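Local coordinates for succinylglutamate desuccinylase (Vibrio cholerae, PDB 2G9D), which probably hydrolyses N-succinylglutamate to succinate and glutamate in a zinc-dependent reaction, the last step of arginine breakdown by the AST pathway, at residues Gly160-Phe166 and Val281-Thr285. Sequence-based numbering, arbitrary orientation.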
loop_
_atom_site.group_PDB
_atom_site.type_symbol
_atom_site.label_atom_id
_atom_site.label_comp_id
_atom_site.label_asym_id
_atom_site.label_seq_id
_atom_site.Cartn_x
_atom_site.Cartn_y
_atom_site.Cartn_z
ATOM N N GLY A 160 -10.230 6.954 -11.549
ATOM C CA GLY A 160 -10.292 5.795 -12.430
ATOM C C GLY A 160 -8.937 5.188 -12.762
ATOM O O GLY A 160 -7.905 5.672 -12.291
ATOM N N SER A 161 -8.933 4.128 -13.573
ATOM C CA SER A 161 -7.687 3.463 -13.964
ATOM C C SER A 161 -7.935 2.268 -14.901
ATOM O O SER A 161 -8.835 1.467 -14.672
ATOM C CB SER A 161 -6.940 3.002 -12.707
ATOM O OG SER A 161 -5.668 2.483 -13.027
ATOM N N LYS A 162 -7.131 2.153 -15.957
ATOM C CA LYS A 162 -7.252 1.061 -16.934
ATOM C C LYS A 162 -7.114 -0.295 -16.256
ATOM O O LYS A 162 -7.580 -1.325 -16.743
ATOM C CB LYS A 162 -6.163 1.199 -18.001
ATOM C CG LYS A 162 -5.971 -0.051 -18.834
ATOM C CD LYS A 162 -4.525 -0.204 -19.272
ATOM C CE LYS A 162 -4.326 -1.543 -19.947
ATOM N NZ LYS A 162 -2.894 -1.878 -20.152
ATOM N N HIS A 163 -6.430 -0.267 -15.127
ATOM C CA HIS A 163 -6.190 -1.443 -14.322
ATOM C C HIS A 163 -6.913 -1.156 -13.010
ATOM O O HIS A 163 -6.620 -0.150 -12.357
ATOM C CB HIS A 163 -4.689 -1.581 -14.067
ATOM C CG HIS A 163 -3.860 -1.682 -15.315
ATOM N ND1 HIS A 163 -3.690 -2.863 -16.005
ATOM C CD2 HIS A 163 -3.137 -0.753 -15.979
ATOM C CE1 HIS A 163 -2.896 -2.655 -17.039
ATOM N NE2 HIS A 163 -2.547 -1.383 -17.045
ATOM N N TYR A 164 -7.852 -2.023 -12.630
ATOM C CA TYR A 164 -8.613 -1.825 -11.400
ATOM C C TYR A 164 -7.708 -1.641 -10.194
ATOM O O TYR A 164 -7.898 -0.717 -9.408
ATOM C CB TYR A 164 -9.567 -2.998 -11.143
ATOM C CG TYR A 164 -10.695 -2.642 -10.189
ATOM C CD1 TYR A 164 -11.550 -1.572 -10.472
ATOM C CD2 TYR A 164 -10.884 -3.337 -8.990
ATOM C CE1 TYR A 164 -12.555 -1.199 -9.589
ATOM C CE2 TYR A 164 -11.891 -2.971 -8.097
ATOM C CZ TYR A 164 -12.719 -1.898 -8.405
ATOM O OH TYR A 164 -13.704 -1.491 -7.535
ATOM N N SER A 165 -6.721 -2.513 -10.052
ATOM C CA SER A 165 -5.791 -2.434 -8.937
ATOM C C SER A 165 -4.379 -2.694 -9.454
ATOM O O SER A 165 -4.192 -3.465 -10.391
ATOM C CB SER A 165 -6.164 -3.486 -7.902
ATOM O OG SER A 165 -6.172 -4.774 -8.500
ATOM N N PHE A 166 -3.379 -2.054 -8.860
ATOM C CA PHE A 166 -2.007 -2.275 -9.298
ATOM C C PHE A 166 -1.073 -2.042 -8.124
ATOM O O PHE A 166 -1.411 -1.311 -7.193
ATOM C CB PHE A 166 -1.679 -1.339 -10.455
ATOM C CG PHE A 166 -1.966 0.095 -10.155
ATOM C CD1 PHE A 166 -0.955 0.941 -9.699
ATOM C CD2 PHE A 166 -3.259 0.600 -10.286
ATOM C CE1 PHE A 166 -1.222 2.266 -9.371
ATOM C CE2 PHE A 166 -3.539 1.927 -9.956
ATOM C CZ PHE A 166 -2.510 2.762 -9.499
ATOM N N VAL A 281 -9.751 11.189 -17.056
ATOM C CA VAL A 281 -8.480 10.574 -17.432
ATOM C C VAL A 281 -8.111 9.469 -16.439
ATOM O O VAL A 281 -7.808 9.724 -15.266
ATOM C CB VAL A 281 -7.335 11.636 -17.495
ATOM C CG1 VAL A 281 -7.176 12.325 -16.146
ATOM C CG2 VAL A 281 -6.028 10.981 -17.903
ATOM N N GLU A 282 -8.157 8.234 -16.928
ATOM C CA GLU A 282 -7.851 7.064 -16.128
ATOM C C GLU A 282 -6.351 6.860 -16.045
ATOM O O GLU A 282 -5.608 7.359 -16.884
ATOM C CB GLU A 282 -8.482 5.839 -16.775
ATOM C CG GLU A 282 -9.970 5.942 -16.944
ATOM C CD GLU A 282 -10.530 4.809 -17.771
ATOM O OE1 GLU A 282 -10.174 3.645 -17.501
ATOM O OE2 GLU A 282 -11.330 5.078 -18.691
ATOM N N ASN A 283 -5.908 6.125 -15.030
ATOM C CA ASN A 283 -4.490 5.828 -14.885
ATOM C C ASN A 283 -4.083 4.945 -16.057
ATOM O O ASN A 283 -4.909 4.227 -16.617
ATOM C CB ASN A 283 -4.221 5.048 -13.607
ATOM C CG ASN A 283 -4.445 5.861 -12.371
ATOM O OD1 ASN A 283 -3.860 6.938 -12.212
ATOM N ND2 ASN A 283 -5.287 5.348 -11.467
ATOM N N PHE A 284 -2.806 4.993 -16.417
ATOM C CA PHE A 284 -2.278 4.172 -17.502
ATOM C C PHE A 284 -2.803 4.541 -18.891
ATOM O O PHE A 284 -2.851 3.697 -19.802
ATOM C CB PHE A 284 -2.543 2.688 -17.207
ATOM C CG PHE A 284 -1.974 2.225 -15.891
ATOM C CD1 PHE A 284 -2.666 2.436 -14.703
ATOM C CD2 PHE A 284 -0.731 1.610 -15.837
ATOM C CE1 PHE A 284 -2.135 2.049 -13.486
ATOM C CE2 PHE A 284 -0.190 1.219 -14.620
ATOM C CZ PHE A 284 -0.899 1.440 -13.442
ATOM N N THR A 285 -3.188 5.806 -19.044
ATOM C CA THR A 285 -3.682 6.311 -20.321
ATOM C C THR A 285 -2.484 6.530 -21.249
ATOM O O THR A 285 -1.814 7.564 -21.202
ATOM C CB THR A 285 -4.450 7.635 -20.126
ATOM O OG1 THR A 285 -5.604 7.392 -19.315
ATOM C CG2 THR A 285 -4.887 8.207 -21.464
#
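Glu282 opens the contact: its CB lies 3.7 Å from Ser161 N, so the aliphatic part of the side chain packs on the Gly160-Ser161 backbone. Glu282 O accepts a very short hydrogen bond, 2.4 Å, from Thr285 OG1. Asn283 then joins the two backbones. Asn283 O accepts a nearly straight hydrogen bond from Lys162 N (3.1 Å, 173° at the hydrogen), whereas Asn283 N reaches Gly160 O only weakly, at 3.4 Å. Between these two links the CA atoms of Ser161 and Asn283 approach to 4.1 Å. The side-chain OD1 of Asn283 is bound elsewhere, by Phe312 N, tying the same residue to the chain just after strand 309-311. Phe284 follows with positive phi and psi (68°/27°), a left-handed conformation, and its CA-to-CB bond points toward the 160-166 loop. There the ring takes part in two T-shaped stacks: it offers a face to the edge of His163 (centroids 4.4 Å apart, planes at 78°) and its own edge to the face of Phe166 (4.9 Å, 76°). Ser161 OG, which donates a hydrogen bond of 2.9 Å to His163 O, sits at the Phe284 ring edge, 3.4 Å from Phe284 CD1. Phe166 in turn lies about 4 Å, side chain to side chain, from Glu219, the predicted active-site residue. The aromatic cluster of His163, Phe284 and Phe166, the last of these at the start of strand 166-169, thus joins the zinc-hydrolase catalytic domain to the barrel-sandwich hybrid domain of the AspA/AstE family, close to the probable active site.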